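Local coordinates for hypothetical protein (Methanosarcina mazei, PDB 2I1S) that is of unknown function but belongs to the plasmid pRiA4b ORF-3-like family, at residues Asp36-Ile41 against Ala101-Asp106; Asp109-Lys114 against Ala138-Asp143; Glu142-Gly145 against Gly149-Glu152; Leu154-Asp159 against Glu163-Thr168. One frame throughout, in Å; residues are numbered along the deposited sequence.

The four contacts follow one another along the chain and run from the core of the fold out to its helical end. Interaction 1 sets helix 34-44 against strand 100-105 of the mixed sheet; interaction 2, about 11 Å away between centres, takes up the neighbouring strand 111-122, and Y105 OH of the first lies 2.5 Å from E142 OE2 of the second, a probable hydrogen bond. Interaction 3 shares E142 and D143 with interaction 2 and starts helix 146-157, which interaction 4 uses again at its other end, joining it to helix 165-172. Interactions 1 and 4 are about 30 Å apart between centres. A sheet core is thus linked, through the 138-145 loop, to a peripheral helix pair.

Interaction 1. Residues Asp36-Ile41 against Ala101-Asp106; sequences DLHKAI and ALYTYD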
loop_
_atom_site.group_PDB
_atom_site.type_symbol
_atom_site.label_atom_id
_atom_site.label_comp_id
_atom_site.label_asym_id
_atom_site.label_seq_id
_atom_site.Cartn_x
_atom_site.Cartn_y
_atom_site.Cartn_z
ATOM N N ASP A 36 -8.300 -1.287 -9.095
ATOM C CA ASP A 36 -8.658 -2.279 -8.083
ATOM C C ASP A 36 -7.584 -2.463 -7.022
ATOM O O ASP A 36 -7.908 -2.547 -5.814
ATOM C CB ASP A 36 -8.899 -3.638 -8.753
ATOM C CG ASP A 36 -10.181 -3.695 -9.567
ATOM O OD1 ASP A 36 -11.154 -2.980 -9.239
ATOM O OD2 ASP A 36 -10.217 -4.475 -10.540
ATOM N N LEU A 37 -6.322 -2.509 -7.467
ATOM C CA LEU A 37 -5.162 -2.603 -6.577
ATOM C C LEU A 37 -4.917 -1.326 -5.754
ATOM O O LEU A 37 -4.631 -1.402 -4.546
ATOM C CB LEU A 37 -3.912 -2.983 -7.379
ATOM C CG LEU A 37 -2.570 -3.066 -6.633
ATOM C CD1 LEU A 37 -2.605 -4.190 -5.603
ATOM C CD2 LEU A 37 -1.340 -3.207 -7.556
ATOM N N HIS A 38 -5.000 -0.160 -6.401
ATOM C CA HIS A 38 -4.986 1.116 -5.678
ATOM C C HIS A 38 -5.950 1.057 -4.501
ATOM O O HIS A 38 -5.576 1.368 -3.365
ATOM C CB HIS A 38 -5.357 2.265 -6.613
ATOM C CG HIS A 38 -5.892 3.476 -5.910
ATOM N ND1 HIS A 38 -5.126 4.244 -5.063
ATOM C CD2 HIS A 38 -7.112 4.070 -5.953
ATOM C CE1 HIS A 38 -5.844 5.258 -4.613
ATOM N NE2 HIS A 38 -7.055 5.171 -5.133
ATOM N N LYS A 39 -7.184 0.623 -4.755
ATOM C CA LYS A 39 -8.201 0.532 -3.690
ATOM C C LYS A 39 -7.878 -0.467 -2.577
ATOM O O LYS A 39 -8.329 -0.292 -1.453
ATOM C CB LYS A 39 -9.579 0.251 -4.265
ATOM C CG LYS A 39 -10.099 1.370 -5.104
ATOM C CD LYS A 39 -11.382 0.966 -5.766
ATOM C CE LYS A 39 -11.923 2.106 -6.612
ATOM N NZ LYS A 39 -12.984 1.613 -7.579
ATOM N N ALA A 40 -7.128 -1.518 -2.892
ATOM C CA ALA A 40 -6.796 -2.553 -1.903
ATOM C C ALA A 40 -5.673 -2.031 -0.989
ATOM O O ALA A 40 -5.718 -2.166 0.241
ATOM C CB ALA A 40 -6.410 -3.877 -2.604
ATOM N N ILE A 41 -4.676 -1.414 -1.611
ATOM C CA ILE A 41 -3.699 -0.578 -0.904
ATOM C C ILE A 41 -4.329 0.460 0.054
ATOM O O ILE A 41 -3.940 0.534 1.239
ATOM C CB ILE A 41 -2.647 0.090 -1.893
ATOM C CG1 ILE A 41 -1.918 -0.982 -2.714
ATOM C CG2 ILE A 41 -1.608 0.927 -1.087
ATOM C CD1 ILE A 41 -1.014 -0.376 -3.857
ATOM N N ALA A 101 6.350 -3.556 -8.250
ATOM C CA ALA A 101 5.867 -2.233 -8.674
ATOM C C ALA A 101 6.187 -1.241 -7.584
ATOM O O ALA A 101 6.352 -1.616 -6.426
ATOM C CB ALA A 101 4.360 -2.250 -8.860
ATOM N N LEU A 102 6.279 0.028 -7.950
ATOM C CA LEU A 102 6.261 1.104 -6.965
ATOM C C LEU A 102 4.947 1.921 -7.022
ATOM O O LEU A 102 4.560 2.426 -8.077
ATOM C CB LEU A 102 7.473 2.005 -7.127
ATOM C CG LEU A 102 7.575 3.111 -6.060
ATOM C CD1 LEU A 102 7.931 2.574 -4.654
ATOM C CD2 LEU A 102 8.582 4.181 -6.556
ATOM N N TYR A 103 4.296 2.054 -5.880
ATOM C CA TYR A 103 3.072 2.851 -5.732
ATOM C C TYR A 103 3.374 4.092 -4.912
ATOM O O TYR A 103 3.825 3.983 -3.782
ATOM C CB TYR A 103 2.013 2.013 -5.009
ATOM C CG TYR A 103 0.712 2.685 -4.627
ATOM C CD1 TYR A 103 -0.315 2.854 -5.552
ATOM C CD2 TYR A 103 0.469 3.085 -3.320
ATOM C CE1 TYR A 103 -1.547 3.433 -5.190
ATOM C CE2 TYR A 103 -0.766 3.663 -2.942
ATOM C CZ TYR A 103 -1.775 3.829 -3.876
ATOM O OH TYR A 103 -3.023 4.361 -3.491
ATOM N N THR A 104 3.110 5.256 -5.479
ATOM C CA THR A 104 3.190 6.519 -4.763
ATOM C C THR A 104 1.765 7.071 -4.516
ATOM O O THR A 104 0.914 7.097 -5.410
ATOM C CB THR A 104 4.077 7.543 -5.548
ATOM O OG1 THR A 104 5.367 6.960 -5.799
ATOM C CG2 THR A 104 4.259 8.876 -4.774
ATOM N N TYR A 105 1.512 7.483 -3.278
ATOM C CA TYR A 105 0.261 8.076 -2.879
ATOM C C TYR A 105 0.594 9.349 -2.085
ATOM O O TYR A 105 1.428 9.312 -1.163
ATOM C CB TYR A 105 -0.546 7.079 -2.034
ATOM C CG TYR A 105 -1.742 7.701 -1.338
ATOM C CD1 TYR A 105 -2.803 8.258 -2.096
ATOM C CD2 TYR A 105 -1.804 7.785 0.065
ATOM C CE1 TYR A 105 -3.919 8.859 -1.477
ATOM C CE2 TYR A 105 -2.911 8.369 0.699
ATOM C CZ TYR A 105 -3.971 8.930 -0.094
ATOM O OH TYR A 105 -5.099 9.525 0.488
ATOM N N ASP A 106 -0.056 10.467 -2.437
ATOM C CA ASP A 106 0.177 11.782 -1.815
ATOM C C ASP A 106 1.465 12.353 -2.354
ATOM O O ASP A 106 2.547 11.984 -1.900
ATOM C CB ASP A 106 0.219 11.719 -0.258
ATOM C CG ASP A 106 0.073 13.103 0.406
ATOM O OD1 ASP A 106 -0.413 13.184 1.541
ATOM O OD2 ASP A 106 0.429 14.129 -0.215
#
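H38 and I41 of helix 34-44 meet Y103 of strand 100-105, part of the α+β core in which this helix packs against the mixed sheet. The phenol ring of Y103 takes both contacts. I41 CD1 lies over one face, 3.7 Å from the centroid of the Y103 ring and 15° off its normal, a CH-pi contact; the other branch, I41 CG2, stands on the same side but displaced toward the rim, 3.4 Å from Y103 CE2. At the far end, H38 ND1 is 2.6 Å from Y103 OH, a short but bent hydrogen bond in which either could be the donor. The imidazole and phenol meet rim to rim, their planes at 39° and neither over the face of the other. Y103 reaches the helix because its CG is anti to the backbone N (chi1 174°), carrying the ring away from its own strand.

Further out, Q42 NE2 gives Y103 OH a second partner, H53 stacks on the H38 ring, and F55 and H53 meet the Y103 ring. A phenylalanine in place of Y103 would keep a ring beneath I41 but would probably leave H38 ND1 and Q42 NE2 without the oxygen they share in this buried spot. The imidazole is gripped at both nitrogens, ND1 by the phenol oxygen and NE2 by D49 OD2.

Interaction 2. Residues Asp109-Lys114 against Ala138-Asp143; sequences DNWQVK and AAVPED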
loop_
_atom_site.group_PDB
_atom_site.type_symbol
_atom_site.label_atom_id
_atom_site.label_comp_id
_atom_site.label_asym_id
_atom_site.label_seq_id
_atom_site.Cartn_x
_atom_site.Cartn_y
_atom_site.Cartn_z
ATOM N N ASP A 109 3.321 14.480 0.814
ATOM C CA ASP A 109 3.998 13.613 1.778
ATOM C C ASP A 109 4.846 12.519 1.106
ATOM O O ASP A 109 5.818 12.046 1.709
ATOM C CB ASP A 109 2.988 12.965 2.750
ATOM C CG ASP A 109 2.536 13.906 3.878
ATOM O OD1 ASP A 109 2.731 15.142 3.808
ATOM O OD2 ASP A 109 1.976 13.390 4.866
ATOM N N ASN A 110 4.477 12.114 -0.109
ATOM C CA ASN A 110 5.269 11.197 -0.950
ATOM C C ASN A 110 5.387 9.803 -0.292
ATOM O O ASN A 110 6.473 9.286 -0.018
ATOM C CB ASN A 110 6.622 11.848 -1.354
ATOM C CG ASN A 110 7.423 11.021 -2.420
ATOM O OD1 ASN A 110 6.848 10.396 -3.322
ATOM N ND2 ASN A 110 8.765 11.030 -2.295
ATOM N N TRP A 111 4.239 9.221 0.027
ATOM C CA TRP A 111 4.220 7.853 0.537
ATOM C C TRP A 111 4.475 6.908 -0.598
ATOM O O TRP A 111 3.848 7.020 -1.664
ATOM C CB TRP A 111 2.856 7.501 1.168
ATOM C CG TRP A 111 2.417 8.432 2.298
ATOM C CD1 TRP A 111 1.295 9.198 2.319
ATOM C CD2 TRP A 111 3.085 8.654 3.558
ATOM N NE1 TRP A 111 1.227 9.909 3.495
ATOM C CE2 TRP A 111 2.301 9.586 4.282
ATOM C CE3 TRP A 111 4.272 8.162 4.140
ATOM C CZ2 TRP A 111 2.660 10.043 5.576
ATOM C CZ3 TRP A 111 4.644 8.614 5.412
ATOM C CH2 TRP A 111 3.824 9.543 6.131
ATOM N N GLN A 112 5.346 5.937 -0.346
ATOM C CA GLN A 112 5.675 4.922 -1.350
ATOM C C GLN A 112 5.492 3.552 -0.800
ATOM O O GLN A 112 6.031 3.205 0.259
ATOM C CB GLN A 112 7.095 5.106 -1.847
ATOM C CG GLN A 112 7.286 6.404 -2.656
ATOM C CD GLN A 112 8.718 6.634 -3.014
ATOM O OE1 GLN A 112 9.602 6.492 -2.184
ATOM N NE2 GLN A 112 8.963 6.989 -4.257
ATOM N N VAL A 113 4.722 2.761 -1.521
ATOM C CA VAL A 113 4.491 1.392 -1.147
ATOM C C VAL A 113 5.162 0.495 -2.190
ATOM O O VAL A 113 4.901 0.660 -3.374
ATOM C CB VAL A 113 2.993 1.090 -1.073
ATOM C CG1 VAL A 113 2.766 -0.416 -0.716
ATOM C CG2 VAL A 113 2.289 2.053 -0.097
ATOM N N LYS A 114 6.046 -0.408 -1.748
ATOM C CA LYS A 114 6.607 -1.450 -2.621
ATOM C C LYS A 114 5.592 -2.555 -2.755
ATOM O O LYS A 114 4.993 -3.015 -1.761
ATOM C CB LYS A 114 7.891 -2.054 -2.060
ATOM C CG LYS A 114 9.131 -1.216 -2.099
ATOM C CD LYS A 114 10.269 -2.017 -1.378
ATOM C CE LYS A 114 11.709 -1.687 -1.882
ATOM N NZ LYS A 114 12.346 -0.592 -1.081
ATOM N N ALA A 138 1.177 -0.268 12.736
ATOM C CA ALA A 138 0.185 0.698 12.261
ATOM C C ALA A 138 0.633 1.373 10.959
ATOM O O ALA A 138 1.784 1.777 10.810
ATOM C CB ALA A 138 -0.089 1.750 13.344
ATOM N N ALA A 139 -0.280 1.479 10.011
ATOM C CA ALA A 139 -0.091 2.304 8.832
ATOM C C ALA A 139 0.161 3.785 9.182
ATOM O O ALA A 139 -0.286 4.297 10.219
ATOM C CB ALA A 139 -1.292 2.161 7.943
ATOM N N VAL A 140 0.918 4.478 8.335
ATOM C CA VAL A 140 1.176 5.903 8.603
ATOM C C VAL A 140 -0.160 6.645 8.445
ATOM O O VAL A 140 -0.904 6.377 7.493
ATOM C CB VAL A 140 2.263 6.490 7.638
ATOM C CG1 VAL A 140 3.626 5.784 7.843
ATOM C CG2 VAL A 140 1.821 6.416 6.145
ATOM N N PRO A 141 -0.492 7.544 9.399
ATOM C CA PRO A 141 -1.742 8.287 9.225
ATOM C C PRO A 141 -1.650 9.228 8.028
ATOM O O PRO A 141 -0.538 9.607 7.617
ATOM C CB PRO A 141 -1.864 9.077 10.521
ATOM C CG PRO A 141 -0.980 8.220 11.557
ATOM C CD PRO A 141 0.174 7.866 10.689
ATOM N N GLU A 142 -2.816 9.567 7.474
ATOM C CA GLU A 142 -2.876 10.542 6.435
ATOM C C GLU A 142 -2.232 11.855 6.933
ATOM O O GLU A 142 -2.415 12.222 8.084
ATOM C CB GLU A 142 -4.340 10.757 5.967
ATOM C CG GLU A 142 -4.942 9.559 5.191
ATOM C CD GLU A 142 -4.780 9.689 3.669
ATOM O OE1 GLU A 142 -3.926 10.498 3.237
ATOM O OE2 GLU A 142 -5.507 8.999 2.890
ATOM N N ASP A 143 -1.459 12.514 6.047
ATOM C CA ASP A 143 -1.036 13.909 6.196
ATOM C C ASP A 143 0.049 14.101 7.282
ATOM O O ASP A 143 0.354 15.242 7.706
ATOM C CB ASP A 143 -2.273 14.784 6.457
ATOM C CG ASP A 143 -3.368 14.572 5.416
ATOM O OD1 ASP A 143 -3.072 14.564 4.198
ATOM O OD2 ASP A 143 -4.534 14.424 5.803
HETATM O O HOH W 1 1.743 16.711 5.714
HETATM O O HOH W 2 -1.350 11.407 3.494
#
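In the β-hairpin of strands 100-105 and 111-122, D109 in the turn and W111, where the second strand begins, meet the loop that runs from strand 131-136 to helix 146-157. V140 CG2 sits almost squarely over the six-membered ring of W111, 3.4 Å from its centroid and 3° off the normal, a close CH-pi contact. With chi1 at -63°, V140 holds CG2 between its backbone N and carbonyl carbon, the branch that meets the indole. On the opposite face lies D109 CB, so the indole is sandwiched between its own turn and the loop.

Polar groups meet largely through water. In the indole plane, water 2 accepts from W111 NE1 at 3.0 Å and from D143 N, and donates to E142 OE1 at 2.7 Å. Water 1 donates to D109 OD1 and D143 O. D109 OD2 lies 3.2 Å from D143 C and is bonded to G145 N, while D143 OD1 is hydrogen-bonded to H51 NE2. With no direct hydrogen bond between 109-114 and 138-143, the union rests on apolar packing at the indole face, the D109 carboxylate against the D143 backbone, and two bridging waters.

Interaction 3. Residues Glu142-Gly145 against Gly149-Glu152; sequences EDSG and GYEE
The Y150 ring is approached obliquely by S144, whose OG lies 4.1 Å from Y150 CD1 and 3.8 Å from Y150 CB; at another part of the ring, P141 CD packs on Y150 CE1, and F176 touches the same side chain. The second flat group is the carbonyl of G145: G149 N donates to G145 O over 3.2 Å from above the carbonyl plane, 72° out of it, and so misses the oxygen's lone pairs.

This bond joins residues four apart and belongs to the first turn of helix 146-157, where the loop winds into the helix. The two glycines make the close approach possible. A β-carbon on G149 would come within 2.5 Å of both S144 O and G145 CA, and G145, with a positive phi of 95°, would jam one against the preceding carbonyl. S144 O also lies 3.5 Å from G149 CA in a CA-H...O contact. Near Y150 N the same oxygen is too poorly aligned to bond. S144 chi1 of 67° turns OG back over its own backbone, where it is hydrogen-bonded to P141 O and packs on W111 CZ2.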
loop_
_atom_site.group_PDB
_atom_site.type_symbol
_atom_site.label_atom_id
_atom_site.label_comp_id
_atom_site.label_asym_id
_atom_site.label_seq_id
_atom_site.Cartn_x
_atom_site.Cartn_y
_atom_site.Cartn_z
ATOM N N GLU A 142 -2.816 9.567 7.474
ATOM C CA GLU A 142 -2.876 10.542 6.435
ATOM C C GLU A 142 -2.232 11.855 6.933
ATOM O O GLU A 142 -2.415 12.222 8.084
ATOM C CB GLU A 142 -4.340 10.757 5.967
ATOM C CG GLU A 142 -4.942 9.559 5.191
ATOM C CD GLU A 142 -4.780 9.689 3.669
ATOM O OE1 GLU A 142 -3.926 10.498 3.237
ATOM O OE2 GLU A 142 -5.507 8.999 2.890
ATOM N N ASP A 143 -1.459 12.514 6.047
ATOM C CA ASP A 143 -1.036 13.909 6.196
ATOM C C ASP A 143 0.049 14.101 7.282
ATOM O O ASP A 143 0.354 15.242 7.706
ATOM C CB ASP A 143 -2.273 14.784 6.457
ATOM C CG ASP A 143 -3.368 14.572 5.416
ATOM O OD1 ASP A 143 -3.072 14.564 4.198
ATOM O OD2 ASP A 143 -4.534 14.424 5.803
ATOM N N SER A 144 0.640 12.978 7.702
ATOM C CA SER A 144 1.550 12.968 8.856
ATOM C C SER A 144 2.990 13.448 8.557
ATOM O O SER A 144 3.876 13.299 9.403
ATOM C CB SER A 144 1.563 11.599 9.546
ATOM O OG SER A 144 2.142 10.610 8.718
ATOM N N GLY A 145 3.212 13.977 7.357
ATOM C CA GLY A 145 4.482 14.618 7.006
ATOM C C GLY A 145 5.513 13.741 6.290
ATOM O O GLY A 145 6.664 14.144 6.176
ATOM N N GLY A 149 8.316 13.107 8.711
ATOM C CA GLY A 149 7.309 13.592 9.649
ATOM C C GLY A 149 6.783 12.547 10.627
ATOM O O GLY A 149 6.675 12.801 11.818
ATOM N N TYR A 150 6.436 11.369 10.115
ATOM C CA TYR A 150 5.956 10.279 10.953
ATOM C C TYR A 150 7.020 9.771 11.954
ATOM O O TYR A 150 6.743 9.634 13.138
ATOM C CB TYR A 150 5.382 9.140 10.090
ATOM C CG TYR A 150 4.770 8.003 10.900
ATOM C CD1 TYR A 150 3.661 8.238 11.730
ATOM C CD2 TYR A 150 5.314 6.716 10.860
ATOM C CE1 TYR A 150 3.099 7.230 12.477
ATOM C CE2 TYR A 150 4.744 5.659 11.608
ATOM C CZ TYR A 150 3.638 5.940 12.411
ATOM O OH TYR A 150 3.056 4.973 13.159
ATOM N N GLU A 151 8.241 9.513 11.497
ATOM C CA GLU A 151 9.287 9.091 12.430
ATOM C C GLU A 151 9.574 10.147 13.515
ATOM O O GLU A 151 9.807 9.783 14.663
ATOM C CB GLU A 151 10.562 8.657 11.706
ATOM C CG GLU A 151 10.442 7.302 11.004
ATOM C CD GLU A 151 10.738 6.068 11.894
ATOM O OE1 GLU A 151 10.457 6.098 13.121
ATOM O OE2 GLU A 151 11.267 5.048 11.346
ATOM N N GLU A 152 9.559 11.433 13.168
ATOM C CA GLU A 152 9.730 12.496 14.170
ATOM C C GLU A 152 8.658 12.431 15.265
ATOM O O GLU A 152 8.982 12.473 16.441
ATOM C CB GLU A 152 9.706 13.889 13.539
ATOM C CG GLU A 152 10.930 14.256 12.724
ATOM C CD GLU A 152 10.732 15.576 11.946
ATOM O OE1 GLU A 152 9.694 16.264 12.191
ATOM O OE2 GLU A 152 11.609 15.921 11.095
#

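Interaction 4. Residues Leu154-Asp159 against Glu163-Thr168; sequences LEVLKD and EEYEDT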
loop_
_atom_site.group_PDB
_atom_site.type_symbol
_atom_site.label_atom_id
_atom_site.label_comp_id
_atom_site.label_asym_id
_atom_site.label_seq_id
_atom_site.Cartn_x
_atom_site.Cartn_y
_atom_site.Cartn_z
ATOM N N LEU A 154 7.000 9.703 16.190
ATOM C CA LEU A 154 7.295 8.495 16.984
ATOM C C LEU A 154 8.440 8.675 17.955
ATOM O O LEU A 154 8.429 8.068 19.016
ATOM C CB LEU A 154 7.560 7.263 16.102
ATOM C CG LEU A 154 6.422 6.787 15.190
ATOM C CD1 LEU A 154 6.795 5.476 14.565
ATOM C CD2 LEU A 154 5.101 6.683 15.968
ATOM N N GLU A 155 9.425 9.497 17.577
ATOM C CA GLU A 155 10.573 9.834 18.432
ATOM C C GLU A 155 10.115 10.659 19.636
ATOM O O GLU A 155 10.462 10.335 20.783
ATOM C CB GLU A 155 11.673 10.573 17.644
ATOM C CG GLU A 155 12.521 9.684 16.766
ATOM C CD GLU A 155 13.314 8.635 17.565
ATOM O OE1 GLU A 155 14.267 8.997 18.304
ATOM O OE2 GLU A 155 12.994 7.433 17.441
ATOM N N VAL A 156 9.354 11.715 19.364
ATOM C CA VAL A 156 8.605 12.453 20.393
ATOM C C VAL A 156 7.841 11.530 21.353
ATOM O O VAL A 156 7.899 11.719 22.571
ATOM C CB VAL A 156 7.604 13.478 19.768
ATOM C CG1 VAL A 156 6.585 13.940 20.792
ATOM C CG2 VAL A 156 8.334 14.676 19.170
ATOM N N LEU A 157 7.151 10.522 20.821
ATOM C CA LEU A 157 6.303 9.662 21.655
ATOM C C LEU A 157 7.068 8.921 22.766
ATOM O O LEU A 157 6.509 8.623 23.834
ATOM C CB LEU A 157 5.453 8.708 20.791
ATOM C CG LEU A 157 4.147 9.297 20.235
ATOM C CD1 LEU A 157 3.288 8.254 19.482
ATOM C CD2 LEU A 157 3.315 10.014 21.331
ATOM N N LYS A 158 8.354 8.680 22.513
ATOM C CA LYS A 158 9.256 7.958 23.415
ATOM C C LYS A 158 9.667 8.775 24.637
ATOM O O LYS A 158 10.405 8.287 25.485
ATOM C CB LYS A 158 10.513 7.537 22.652
ATOM C CG LYS A 158 10.228 6.794 21.378
ATOM C CD LYS A 158 11.487 6.243 20.747
ATOM C CE LYS A 158 11.158 5.598 19.399
ATOM N NZ LYS A 158 12.361 5.064 18.694
ATOM N N ASP A 159 9.184 10.017 24.713
ATOM C CA ASP A 159 9.612 10.977 25.724
ATOM C C ASP A 159 8.450 11.876 26.145
ATOM O O ASP A 159 8.279 12.967 25.613
ATOM C CB ASP A 159 10.775 11.820 25.181
ATOM C CG ASP A 159 11.353 12.785 26.215
ATOM O OD1 ASP A 159 10.753 12.960 27.297
ATOM O OD2 ASP A 159 12.415 13.385 25.931
ATOM N N GLU A 163 8.965 18.618 24.696
ATOM C CA GLU A 163 8.269 19.905 24.659
ATOM C C GLU A 163 7.010 19.800 23.801
ATOM O O GLU A 163 6.020 20.488 24.038
ATOM C CB GLU A 163 9.181 21.007 24.102
ATOM C CG GLU A 163 10.683 20.853 24.430
ATOM C CD GLU A 163 11.428 19.882 23.492
ATOM O OE1 GLU A 163 12.041 18.906 23.990
ATOM O OE2 GLU A 163 11.402 20.100 22.259
ATOM N N GLU A 164 7.047 18.930 22.799
ATOM C CA GLU A 164 5.901 18.775 21.934
ATOM C C GLU A 164 5.241 17.396 22.050
ATOM O O GLU A 164 4.474 16.981 21.169
ATOM C CB GLU A 164 6.250 19.167 20.500
ATOM C CG GLU A 164 7.323 18.349 19.875
ATOM C CD GLU A 164 7.894 19.010 18.627
ATOM O OE1 GLU A 164 7.980 18.325 17.568
ATOM O OE2 GLU A 164 8.244 20.211 18.711
ATOM N N TYR A 165 5.488 16.721 23.165
ATOM C CA TYR A 165 4.863 15.444 23.427
ATOM C C TYR A 165 3.340 15.536 23.393
ATOM O O TYR A 165 2.702 14.746 22.697
ATOM C CB TYR A 165 5.366 14.835 24.746
ATOM C CG TYR A 165 4.672 13.554 25.117
ATOM C CD1 TYR A 165 5.115 12.332 24.615
ATOM C CD2 TYR A 165 3.562 13.561 25.961
ATOM C CE1 TYR A 165 4.477 11.140 24.947
ATOM C CE2 TYR A 165 2.912 12.384 26.300
ATOM C CZ TYR A 165 3.379 11.170 25.794
ATOM O OH TYR A 165 2.747 9.997 26.130
ATOM N N GLU A 166 2.771 16.497 24.119
ATOM C CA GLU A 166 1.317 16.653 24.247
ATOM C C GLU A 166 0.635 17.034 22.931
ATOM O O GLU A 166 -0.495 16.609 22.664
ATOM C CB GLU A 166 0.965 17.659 25.359
ATOM C CG GLU A 166 1.524 17.268 26.760
ATOM N N ASP A 167 1.343 17.815 22.114
ATOM C CA ASP A 167 0.893 18.183 20.786
ATOM C C ASP A 167 0.915 16.999 19.840
ATOM O O ASP A 167 0.103 16.915 18.927
ATOM C CB ASP A 167 1.755 19.300 20.223
ATOM C CG ASP A 167 1.496 20.633 20.903
ATOM O OD1 ASP A 167 2.451 21.444 20.973
ATOM O OD2 ASP A 167 0.348 20.878 21.362
ATOM N N THR A 168 1.856 16.089 20.053
ATOM C CA THR A 168 2.002 14.908 19.201
ATOM C C THR A 168 0.883 13.921 19.526
ATOM O O THR A 168 0.271 13.394 18.628
ATOM C CB THR A 168 3.389 14.270 19.421
ATOM O OG1 THR A 168 4.386 15.279 19.254
ATOM C CG2 THR A 168 3.657 13.058 18.468
#
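V156, near the end of helix 146-157, presses into the first turn of helix 165-172, among E164, Y165 and T168. Its CB lies 3.7 Å from T168 OG1. Beyond it CG1, anti to the backbone N (chi1 164°), is driven into the turn: V156 CG1 is 3.0 Å from T168 OG1, meets Y165 CA, and stands 3.5 Å from T168 CB, a tight distance for two carbons. The other branch, V156 CG2, meets the E164 side chain at CG, 3.9 Å away and crossing it at about a right angle.

The hydroxyl beside V156 has a partner of its own. T168 OG1 donates to E164 O over 2.6 Å, and T168 N reaches that oxygen from the opposite face of its carbonyl plane, so two bonds from one residue grip the carbonyl of the N-cap residue. A valine at T168 would nearly match the shape but is likely to leave E164 O without its hydroxyl donor.

The Y165 ring presents an edge to the carbonyls of V156 and L157, with CE1 3.4 Å from L157 O and CD1 3.5 Å from V156 O; the partly positive ring hydrogens would suit these oxygens. D159 O also approaches Y165 CD1, and L157 CD2 packs on CE1.

Two consecutive helices are thus joined by a short loop at the periphery, the contact's centre about 26 Å from the chain's centre: L157 extends the seam to V169 and L172 of helix 165-172, while L154 of helix 146-157 packs on R137, just after strand 131-136, and on P178.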